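Local coordinates for protein Ceg4 (Legionella pneumophila subsp. pneumophila, PDB 6AOK) that acts as a HAD-like phosphotyrosine phosphatase that attenuates activation of eukaryotic MAPK pathways, the present chain being the N-terminal part of the longer effector, at residues A[36-39]-A[40-43]; A[48-52]-A[53-57]. All blocks are in the same frame, centred on the assembly; numbering follows the deposited sequence.

Overall arrangement
In sequence, both contacts fall between strand 13-17, at whose end the magnesium-binding Asp18 and Asp20 sit, and helix 60-71. Contact 1 comes first, where helix 35-39 passes into the loop; contact 2 is a turn farther along that loop, and their centres are about 7 Å apart. Gln38 OE1 probably accepts a hydrogen bond from Gln50 N at 2.7 Å, and Gln42 NE2 probably gives one to Met57 O at 2.8 Å. Each contact brings a tyrosine near the metal site: the Tyr37 and Tyr52 side chains lie about 6 and 7 Å from that of Asp20, and about 12 and 11 Å from the magnesium ion.

Contact 1 (A[36-39]-A[40-43]); sequences FYQS and LLQG
Leu40 N donates to Tyr37 O at 3.0 Å, and one residue further on Leu41 N donates to Gln38 O at 3.1 Å. Through these two successive bonds, each spanning three residues, the last part of helix 35-39 runs into the loop that leads on to helix 60-71. Around them the leucines fold back over the preceding turn. CG of Leu40 rests 3.6 Å from Phe36 O, while its CD1 meets the Phe36 ring loosely, 4.4 Å from CE2. Leu41 crosses the Gln38 side chain at a slant and sets its CD1 over a face of the amide, 3.7 Å from Gln38 OE1 and only slightly farther from CD and NE2. The glutamine reaches this methyl because its chain bends at chi2 (-77°).

Ser39 turns back along the helix. A chi1 of 78° sets OG between the backbone N and the carbonyl carbon, from where it donates to Phe36 O at 2.6 Å; Ser39 N adds only a weak bond to the same oxygen.

Farther out, Gln50 N binds Gln38 OE1 and Gln38 NE2 binds Val32 O, fixing which way round the amide lies. Asn114 takes the Tyr37 hydroxyl, and Ala63, Leu66 and Phe67 of helix 60-71 cover Leu40.

The chemistry is therefore mixed: three successive carbonyls, of Phe36, Tyr37 and Gln38, are each engaged within the same turn, and the buried amide of Gln38 keeps polar partners at both ends while one of its faces lies against Leu41 CD1.

Contact 2 (A[48-52]-A[53-57]); sequences VEQDY and KNTPM
An Asx turn built on Asp51 shapes this part of the loop between helix 35-39 and helix 60-71. Asp51 OD1 accepts Lys53 N, two residues on, at 2.6 Å and 162°, the N-H arriving from above the carboxylate plane; Asn54 N also points at OD1, but weakly. The other oxygen is used as well. Asn54 ND2 donates to Asp51 OD2 at 3.0 Å, on the syn side and somewhat out of plane, with the carboxylate and amide groups turned 78° against each other. A chi1 of 176°, placing CG opposite the backbone N, swings the carboxylate forward over the next two peptides, so that both oxygens hold the turn.

Thr55, four residues after Asp51, bonds back to its carbonyl: OG1 donates to Asp51 O at 2.8 Å, tilted only modestly from the carbonyl plane, while CG2 of the threonine approaches the end of Gln50, 3.9 Å from CD, the two side chains crossing at about a right angle. Gln50 NE2 is held by Gln42 O.

Tyr52 and Lys53 run side by side in the same direction. Lys53 CB sits over the middle of the tyrosine ring, 3.9 Å from its centroid, in a CH-pi contact, and CD continues along it to lie 4.0 Å from Tyr52 OH. Their polar ends go to backbone carbonyls beyond the turn: the Tyr52 hydroxyl to Lys113 O, the Lys53 ammonium to Glu140 O and Asn114 O.

One aspartate bonding forward to the N-H two residues later is the signature of the Asx turn; here it belongs to a segment inserted after the first strand of the sheet, where many HAD phosphatases carry a cap.

Contact 1 (A[36-39]-A[40-43])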
ATOM      1  N   PHE A  36     -14.442  14.059   3.903  1.00 13.11           N
ATOM      2  CA  PHE A  36     -13.684  13.338   4.917  1.00 11.68           C
ATOM      3  C   PHE A  36     -12.188  13.512   4.735  1.00 11.36           C
ATOM      4  O   PHE A  36     -11.493  13.898   5.664  1.00 11.45           O
ATOM      5  CB  PHE A  36     -14.033  11.848   4.942  1.00 15.40           C
ATOM      6  CG  PHE A  36     -13.166  11.094   5.912  1.00 15.90           C
ATOM      7  CD1 PHE A  36     -13.203  11.404   7.276  1.00 16.69           C
ATOM      8  CD2 PHE A  36     -12.261  10.153   5.461  1.00 18.91           C
ATOM      9  CE1 PHE A  36     -12.375  10.723   8.182  1.00 17.79           C
ATOM     10  CE2 PHE A  36     -11.414   9.449   6.365  1.00 19.76           C
ATOM     11  CZ  PHE A  36     -11.482   9.738   7.716  1.00 17.68           C
ATOM     12  N   TYR A  37     -11.670  13.269   3.537  1.00 11.33           N
ATOM     13  CA  TYR A  37     -10.241  13.467   3.325  1.00 11.04           C
ATOM     14  C   TYR A  37      -9.838  14.921   3.578  1.00 10.36           C
ATOM     15  O   TYR A  37      -8.794  15.209   4.197  1.00 10.15           O
ATOM     16  CB  TYR A  37      -9.893  13.071   1.901  1.00  9.17           C
ATOM     17  CG  TYR A  37      -8.419  13.039   1.601  1.00  8.74           C
ATOM     18  CD1 TYR A  37      -7.720  14.208   1.278  1.00  8.66           C
ATOM     19  CD2 TYR A  37      -7.731  11.836   1.640  1.00 11.00           C
ATOM     20  CE1 TYR A  37      -6.347  14.153   1.005  1.00 14.22           C
ATOM     21  CE2 TYR A  37      -6.377  11.764   1.356  1.00 12.47           C
ATOM     22  CZ  TYR A  37      -5.694  12.912   1.049  1.00 13.73           C
ATOM     23  OH  TYR A  37      -4.342  12.840   0.795  1.00 14.26           O
ATOM     24  N   GLN A  38     -10.630  15.850   3.073  1.00  9.70           N
ATOM     25  CA  GLN A  38     -10.285  17.266   3.226  1.00  9.82           C
ATOM     26  C   GLN A  38     -10.294  17.676   4.687  1.00 11.17           C
ATOM     27  O   GLN A  38      -9.534  18.577   5.089  1.00 11.33           O
ATOM     28  CB  GLN A  38     -11.264  18.131   2.413  1.00 10.18           C
ATOM     29  CG  GLN A  38     -11.037  17.911   0.878  1.00 11.74           C
ATOM     30  CD  GLN A  38      -9.818  18.657   0.376  1.00 14.12           C
ATOM     31  OE1 GLN A  38      -9.524  19.783   0.799  1.00 15.83           O
ATOM     32  NE2 GLN A  38      -9.165  18.092  -0.568  1.00 14.63           N
ATOM     33  N   SER A  39     -11.147  17.044   5.502  1.00 10.66           N
ATOM     34  CA  SER A  39     -11.181  17.341   6.942  1.00 10.90           C
ATOM     35  C   SER A  39      -9.894  16.953   7.653  1.00 11.45           C
ATOM     36  O   SER A  39      -9.652  17.411   8.790  1.00 11.24           O
ATOM     37  CB  SER A  39     -12.379  16.629   7.609  1.00 12.98           C
ATOM     38  OG  SER A  39     -12.112  15.210   7.819  1.00 12.51           O
ATOM     39  N   LEU A  40      -9.063  16.109   7.033  1.00 10.31           N
ATOM     40  CA  LEU A  40      -7.796  15.746   7.657  1.00 11.64           C
ATOM     41  C   LEU A  40      -6.703  16.777   7.405  1.00 12.94           C
ATOM     42  O   LEU A  40      -5.593  16.615   7.926  1.00 13.17           O
ATOM     43  CB  LEU A  40      -7.298  14.389   7.136  1.00 11.99           C
ATOM     44  CG  LEU A  40      -8.287  13.217   7.254  1.00 12.16           C
ATOM     45  CD1 LEU A  40      -7.785  12.010   6.498  1.00  9.79           C
ATOM     46  CD2 LEU A  40      -8.421  12.849   8.740  1.00 11.83           C
ATOM     47  N   LEU A  41      -6.954  17.796   6.589  1.00 11.92           N
ATOM     48  CA  LEU A  41      -5.924  18.794   6.300  1.00 12.86           C
ATOM     49  C   LEU A  41      -6.040  19.968   7.267  1.00 14.77           C
ATOM     50  O   LEU A  41      -7.134  20.401   7.597  1.00 11.18           O
ATOM     51  CB  LEU A  41      -6.040  19.284   4.846  1.00 10.07           C
ATOM     52  CG  LEU A  41      -6.072  18.133   3.800  1.00  9.53           C
ATOM     53  CD1 LEU A  41      -6.315  18.722   2.362  1.00 10.26           C
ATOM     54  CD2 LEU A  41      -4.755  17.367   3.823  1.00 12.05           C
ATOM     55  N   GLN A  42      -4.895  20.496   7.701  1.00 13.43           N
ATOM     56  CA  GLN A  42      -4.901  21.738   8.459  1.00 15.24           C
ATOM     57  C   GLN A  42      -5.608  22.830   7.660  1.00 14.93           C
ATOM     58  O   GLN A  42      -5.474  22.898   6.437  1.00 14.28           O
ATOM     59  CB  GLN A  42      -3.455  22.155   8.767  1.00 14.08           C
ATOM     60  CG  GLN A  42      -2.749  21.149   9.695  1.00 15.68           C
ATOM     61  CD  GLN A  42      -1.310  21.557   9.933  1.00 18.98           C
ATOM     62  OE1 GLN A  42      -1.014  22.749  10.042  1.00 18.55           O
ATOM     63  NE2 GLN A  42      -0.408  20.582   9.972  1.00 17.93           N
ATOM     64  N   GLY A  43      -6.379  23.660   8.352  1.00 13.22           N
ATOM     65  CA  GLY A  43      -7.096  24.766   7.709  1.00 14.40           C
ATOM     66  C   GLY A  43      -8.395  24.387   7.043  1.00 14.53           C
ATOM     67  O   GLY A  43      -9.000  25.235   6.378  1.00 12.88           O
TER

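Contact 2 (A[48-52]-A[53-57])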
ATOM      1  N   VAL A  48     -15.034  23.366   1.263  1.00 16.55           N
ATOM      2  CA  VAL A  48     -13.909  23.995   0.579  1.00 13.79           C
ATOM      3  C   VAL A  48     -12.855  22.933   0.371  1.00 14.39           C
ATOM      4  O   VAL A  48     -12.587  22.154   1.286  1.00 16.08           O
ATOM      5  CB  VAL A  48     -13.315  25.173   1.373  1.00 14.80           C
ATOM      6  CG1 VAL A  48     -12.133  25.769   0.591  1.00 13.38           C
ATOM      7  CG2 VAL A  48     -14.401  26.255   1.661  1.00 16.49           C
ATOM      8  N   GLU A  49     -12.273  22.875  -0.813  1.00 13.81           N
ATOM      9  CA  GLU A  49     -11.185  21.938  -1.069  0.52 14.11           C
ATOM     10  C   GLU A  49      -9.845  22.664  -1.076  1.00 13.51           C
ATOM     11  O   GLU A  49      -9.724  23.740  -1.637  1.00 14.24           O
ATOM     12  CB  GLU A  49     -11.401  21.213  -2.410  0.52 15.06           C
ATOM     13  CG  GLU A  49     -12.495  20.152  -2.353  0.52 16.50           C
ATOM     14  CD  GLU A  49     -13.201  19.965  -3.691  0.52 20.54           C
ATOM     15  OE1 GLU A  49     -12.517  19.997  -4.725  0.52 21.69           O
ATOM     16  OE2 GLU A  49     -14.444  19.830  -3.715  0.52 20.37           O
ATOM     17  N   GLN A  50      -8.840  22.058  -0.452  1.00 11.04           N
ATOM     18  CA  GLN A  50      -7.477  22.550  -0.508  1.00 11.16           C
ATOM     19  C   GLN A  50      -6.662  21.556  -1.310  1.00 12.30           C
ATOM     20  O   GLN A  50      -7.067  20.407  -1.468  1.00 13.36           O
ATOM     21  CB  GLN A  50      -6.883  22.691   0.900  1.00 11.09           C
ATOM     22  CG  GLN A  50      -7.680  23.663   1.782  1.00 11.57           C
ATOM     23  CD  GLN A  50      -6.979  23.794   3.117  1.00 12.91           C
ATOM     24  OE1 GLN A  50      -6.224  24.764   3.328  1.00 12.24           O
ATOM     25  NE2 GLN A  50      -7.189  22.790   4.027  1.00 11.26           N
ATOM     26  N   ASP A  51      -5.513  21.994  -1.818  1.00 12.10           N
ATOM     27  CA  ASP A  51      -4.648  21.085  -2.550  1.00 16.40           C
ATOM     28  C   ASP A  51      -4.636  19.854  -1.667  1.00 20.54           C
ATOM     29  O   ASP A  51      -4.467  19.969  -0.453  1.00 24.38           O
ATOM     30  CB  ASP A  51      -3.241  21.662  -2.687  1.00 21.69           C
ATOM     31  CG  ASP A  51      -2.279  20.699  -3.355  1.00 29.05           C
ATOM     32  OD1 ASP A  51      -2.564  19.483  -3.365  1.00 31.81           O
ATOM     33  OD2 ASP A  51      -1.238  21.158  -3.868  1.00 35.93           O
ATOM     34  N   TYR A  52      -4.814  18.675  -2.249  1.00  9.66           N
ATOM     35  CA  TYR A  52      -4.879  17.470  -1.411  1.00  9.13           C
ATOM     36  C   TYR A  52      -3.503  16.943  -1.096  1.00  9.90           C
ATOM     37  O   TYR A  52      -3.307  16.266  -0.078  1.00 11.41           O
ATOM     38  CB  TYR A  52      -5.714  16.349  -2.056  1.00 10.29           C
ATOM     39  CG  TYR A  52      -4.939  15.556  -3.089  1.00 11.12           C
ATOM     40  CD1 TYR A  52      -4.906  15.976  -4.414  1.00 11.25           C
ATOM     41  CD2 TYR A  52      -4.194  14.440  -2.723  1.00 11.36           C
ATOM     42  CE1 TYR A  52      -4.158  15.296  -5.375  1.00 10.06           C
ATOM     43  CE2 TYR A  52      -3.427  13.755  -3.675  1.00  9.63           C
ATOM     44  CZ  TYR A  52      -3.431  14.181  -4.993  1.00  9.93           C
ATOM     45  OH  TYR A  52      -2.670  13.472  -5.941  1.00  9.09           O
ATOM     46  N   LYS A  53      -2.533  17.275  -1.920  1.00 10.98           N
ATOM     47  CA  LYS A  53      -1.258  16.572  -1.870  1.00 13.40           C
ATOM     48  C   LYS A  53      -0.272  17.311  -0.991  1.00 14.43           C
ATOM     49  O   LYS A  53       0.510  16.681  -0.288  1.00 14.57           O
ATOM     50  CB  LYS A  53      -0.722  16.400  -3.301  1.00 16.02           C
ATOM     51  CG  LYS A  53       0.688  15.751  -3.455  1.00 20.42           C
ATOM     52  CD  LYS A  53       0.583  14.266  -3.700  1.00 21.49           C
ATOM     53  CE  LYS A  53       2.016  13.665  -3.891  1.00 21.07           C
ATOM     54  NZ  LYS A  53       1.789  12.333  -4.332  1.00 22.41           N
ATOM     55  N   ASN A  54      -0.319  18.634  -0.991  1.00 13.96           N
ATOM     56  CA  ASN A  54       0.739  19.428  -0.380  1.00 16.01           C
ATOM     57  C   ASN A  54       0.289  20.240   0.819  1.00 16.36           C
ATOM     58  O   ASN A  54       1.144  20.709   1.562  1.00 17.76           O
ATOM     59  CB  ASN A  54       1.350  20.385  -1.405  1.00 20.51           C
ATOM     60  CG  ASN A  54       1.962  19.633  -2.569  1.00 26.76           C
ATOM     61  OD1 ASN A  54       2.793  18.732  -2.364  1.00 25.99           O
ATOM     62  ND2 ASN A  54       1.517  19.954  -3.791  1.00 28.45           N
ATOM     63  N   THR A  55      -0.999  20.399   1.040  1.00 13.80           N
ATOM     64  CA  THR A  55      -1.441  21.100   2.239  1.00 11.97           C
ATOM     65  C   THR A  55      -1.041  20.290   3.480  1.00 10.91           C
ATOM     66  O   THR A  55      -1.283  19.075   3.519  1.00 12.79           O
ATOM     67  CB  THR A  55      -2.960  21.292   2.201  1.00 13.58           C
ATOM     68  OG1 THR A  55      -3.332  22.022   1.017  1.00 12.00           O
ATOM     69  CG2 THR A  55      -3.438  22.087   3.462  1.00 12.62           C
ATOM     70  N   PRO A  56      -0.453  20.910   4.514  1.00 12.01           N
ATOM     71  CA  PRO A  56      -0.030  20.119   5.681  1.00 13.38           C
ATOM     72  C   PRO A  56      -1.214  19.401   6.315  1.00 12.84           C
ATOM     73  O   PRO A  56      -2.342  19.909   6.374  1.00 12.30           O
ATOM     74  CB  PRO A  56       0.593  21.169   6.616  1.00 15.92           C
ATOM     75  CG  PRO A  56       1.147  22.248   5.661  1.00 17.55           C
ATOM     76  CD  PRO A  56       0.039  22.305   4.589  1.00 12.44           C
HETATM   77  N   MSE A  57      -0.974  18.172   6.723  1.00 14.09           N
HETATM   78  CA  MSE A  57      -2.037  17.357   7.296  1.00 13.78           C
HETATM   79  C   MSE A  57      -2.112  17.586   8.787  1.00 12.37           C
HETATM   80  O   MSE A  57      -1.122  17.972   9.417  1.00 12.33           O
HETATM   81  CB  MSE A  57      -1.796  15.863   6.996  1.00 21.75           C
HETATM   82  CG  MSE A  57      -2.970  14.980   7.332  1.00 34.31           C
HETATM   83 SE   MSE A  57      -3.049  13.340   6.242  0.68 41.12          SE
HETATM   84  CE  MSE A  57      -3.676  14.018   4.555  1.00 38.81           C
TER